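Local coordinates for F5/8 type C domain protein (Clostridium perfringens, PDB 7JRM) that probably helps a mucin-degrading O-glycopeptidase recognise its glycosylated substrate, through a calcium-bound carbohydrate-binding module joined to an Ig-like domain, at residues 55-61 with 73-79. Residue numbers count along the deposited sequence, not the author numbering.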
loop_
_atom_site.group_PDB
_atom_site.type_symbol
_atom_site.label_atom_id
_atom_site.label_comp_id
_atom_site.label_asym_id
_atom_site.label_seq_id
_atom_site.Cartn_x
_atom_site.Cartn_y
_atom_site.Cartn_z
ATOM N N GLY A 55 -16.590 6.545 13.951
ATOM C CA GLY A 55 -17.811 7.094 14.501
ATOM C C GLY A 55 -18.365 6.195 15.584
ATOM O O GLY A 55 -17.782 5.164 15.935
ATOM N N ILE A 56 -19.512 6.615 16.113
ATOM C CA ILE A 56 -20.238 5.874 17.139
ATOM C C ILE A 56 -21.570 5.457 16.533
ATOM O O ILE A 56 -22.448 6.298 16.306
ATOM C CB ILE A 56 -20.440 6.702 18.414
ATOM C CG1 ILE A 56 -19.091 7.194 18.943
ATOM C CG2 ILE A 56 -21.163 5.884 19.473
ATOM C CD1 ILE A 56 -19.195 8.351 19.907
ATOM N N PHE A 57 -21.722 4.163 16.273
ATOM C CA PHE A 57 -22.876 3.627 15.568
ATOM C C PHE A 57 -23.777 2.857 16.525
ATOM O O PHE A 57 -23.310 2.250 17.492
ATOM C CB PHE A 57 -22.436 2.712 14.420
ATOM C CG PHE A 57 -21.333 3.286 13.579
ATOM C CD1 PHE A 57 -21.620 4.122 12.512
ATOM C CD2 PHE A 57 -20.007 2.992 13.854
ATOM C CE1 PHE A 57 -20.608 4.653 11.736
ATOM C CE2 PHE A 57 -18.990 3.520 13.083
ATOM C CZ PHE A 57 -19.291 4.351 12.023
ATOM N N THR A 58 -25.076 2.887 16.241
ATOM C CA THR A 58 -26.085 2.212 17.047
ATOM C C THR A 58 -26.580 0.978 16.308
ATOM O O THR A 58 -26.884 1.047 15.112
ATOM C CB THR A 58 -27.258 3.149 17.350
ATOM O OG1 THR A 58 -26.787 4.292 18.076
ATOM C CG2 THR A 58 -28.319 2.433 18.176
ATOM N N VAL A 59 -26.652 -0.149 17.016
ATOM C CA VAL A 59 -27.138 -1.405 16.456
ATOM C C VAL A 59 -28.202 -1.969 17.388
ATOM O O VAL A 59 -28.010 -2.000 18.609
ATOM C CB VAL A 59 -26.003 -2.429 16.256
ATOM C CG1 VAL A 59 -26.512 -3.636 15.483
ATOM C CG2 VAL A 59 -24.821 -1.793 15.539
ATOM N N VAL A 60 -29.318 -2.413 16.814
ATOM C CA VAL A 60 -30.410 -3.029 17.560
ATOM C C VAL A 60 -30.466 -4.507 17.200
ATOM O O VAL A 60 -30.329 -4.876 16.027
ATOM C CB VAL A 60 -31.757 -2.337 17.267
ATOM C CG1 VAL A 60 -32.841 -2.862 18.200
ATOM C CG2 VAL A 60 -31.617 -0.830 17.400
ATOM N N TYR A 61 -30.668 -5.351 18.208
ATOM C CA TYR A 61 -30.659 -6.796 18.043
ATOM C C TYR A 61 -31.993 -7.378 18.487
ATOM O O TYR A 61 -32.551 -6.965 19.509
ATOM C CB TYR A 61 -29.516 -7.436 18.841
ATOM C CG TYR A 61 -28.148 -6.875 18.517
ATOM C CD1 TYR A 61 -27.708 -5.686 19.086
ATOM C CD2 TYR A 61 -27.296 -7.535 17.640
ATOM C CE1 TYR A 61 -26.462 -5.170 18.789
ATOM C CE2 TYR A 61 -26.047 -7.027 17.339
ATOM C CZ TYR A 61 -25.635 -5.845 17.918
ATOM O OH TYR A 61 -24.392 -5.333 17.622
ATOM N N CYS A 73 -32.792 -5.522 22.159
ATOM C CA CYS A 73 -31.797 -4.795 22.933
ATOM C C CYS A 73 -30.982 -3.936 21.978
ATOM O O CYS A 73 -30.936 -4.189 20.772
ATOM C CB CYS A 73 -30.889 -5.743 23.726
ATOM S SG CYS A 73 -29.481 -6.389 22.794
ATOM N N SER A 74 -30.337 -2.911 22.531
ATOM C CA SER A 74 -29.579 -1.964 21.730
ATOM C C SER A 74 -28.246 -1.668 22.401
ATOM O O SER A 74 -28.141 -1.649 23.630
ATOM C CB SER A 74 -30.359 -0.658 21.516
ATOM O OG SER A 74 -29.511 0.373 21.042
ATOM N N ARG A 75 -27.229 -1.437 21.574
ATOM C CA ARG A 75 -25.903 -1.082 22.060
ATOM C C ARG A 75 -25.184 -0.289 20.979
ATOM O O ARG A 75 -25.510 -0.383 19.792
ATOM C CB ARG A 75 -25.093 -2.324 22.459
ATOM C CG ARG A 75 -24.895 -3.338 21.341
ATOM C CD ARG A 75 -23.536 -3.177 20.673
ATOM N NE ARG A 75 -23.170 -4.341 19.869
ATOM C CZ ARG A 75 -22.458 -5.368 20.321
ATOM N NH1 ARG A 75 -22.031 -5.381 21.576
ATOM N NH2 ARG A 75 -22.173 -6.382 19.516
ATOM N N THR A 76 -24.200 0.496 21.404
ATOM C CA THR A 76 -23.420 1.327 20.501
ATOM C C THR A 76 -22.038 0.724 20.278
ATOM O O THR A 76 -21.473 0.076 21.161
ATOM C CB THR A 76 -23.281 2.751 21.045
ATOM O OG1 THR A 76 -22.596 2.719 22.304
ATOM C CG2 THR A 76 -24.652 3.387 21.231
ATOM N N ILE A 77 -21.501 0.944 19.080
ATOM C CA ILE A 77 -20.176 0.466 18.702
ATOM C C ILE A 77 -19.388 1.651 18.163
ATOM O O ILE A 77 -19.754 2.226 17.131
ATOM C CB ILE A 77 -20.238 -0.662 17.661
ATOM C CG1 ILE A 77 -20.956 -1.884 18.239
ATOM C CG2 ILE A 77 -18.839 -1.032 17.192
ATOM C CD1 ILE A 77 -20.949 -3.088 17.324
ATOM N N ALA A 78 -18.310 2.011 18.852
ATOM C CA ALA A 78 -17.488 3.152 18.481
ATOM C C ALA A 78 -16.218 2.687 17.780
ATOM O O ALA A 78 -15.584 1.715 18.199
ATOM C CB ALA A 78 -17.127 3.987 19.711
ATOM N N VAL A 79 -15.855 3.388 16.710
ATOM C CA VAL A 79 -14.627 3.130 15.964
ATOM C C VAL A 79 -13.748 4.362 16.120
ATOM O O VAL A 79 -14.029 5.413 15.528
ATOM C CB VAL A 79 -14.903 2.825 14.485
ATOM C CG1 VAL A 79 -13.599 2.605 13.735
ATOM C CG2 VAL A 79 -15.813 1.610 14.355
#
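Tyr61 points back along its own strand, over Val59, so that its OH reaches the side chain of Arg75 on the neighbouring strand. Arg75 NE donates a hydrogen bond to Tyr61 OH at 2.7 Å. Tyr61 OH and Arg75 NH2 also bond to the backbone carbonyl of Leu24; NH1 reaches Glu12 O and NH2 Lys26 O. The pair ties the sheet to the preceding loops. At the other end of the tyrosine, Cys73 SG packs 4.1 Å from Tyr61 CB. The same buried face carries Val59, Ile77, Phe57 and Val79; Phe57 CE2 meets Val79 CG2 at 3.9 Å. On the reverse face, Ile56 CG1 touches Ala78 CB at 3.8 Å, and both residues pack on Ile145 of the carbohydrate-binding module. The backbones run antiparallel. Phe57 N bonds to Ile77 O (2.9 Å) and Ile77 N to Phe57 O (2.7 Å). Val59 with Arg75 and Tyr61 with Cys73 repeat this pattern. Strands 55-64 and 70-79 form the central beta hairpin of a four-stranded sheet, consistent with a bacterial Ig-like domain.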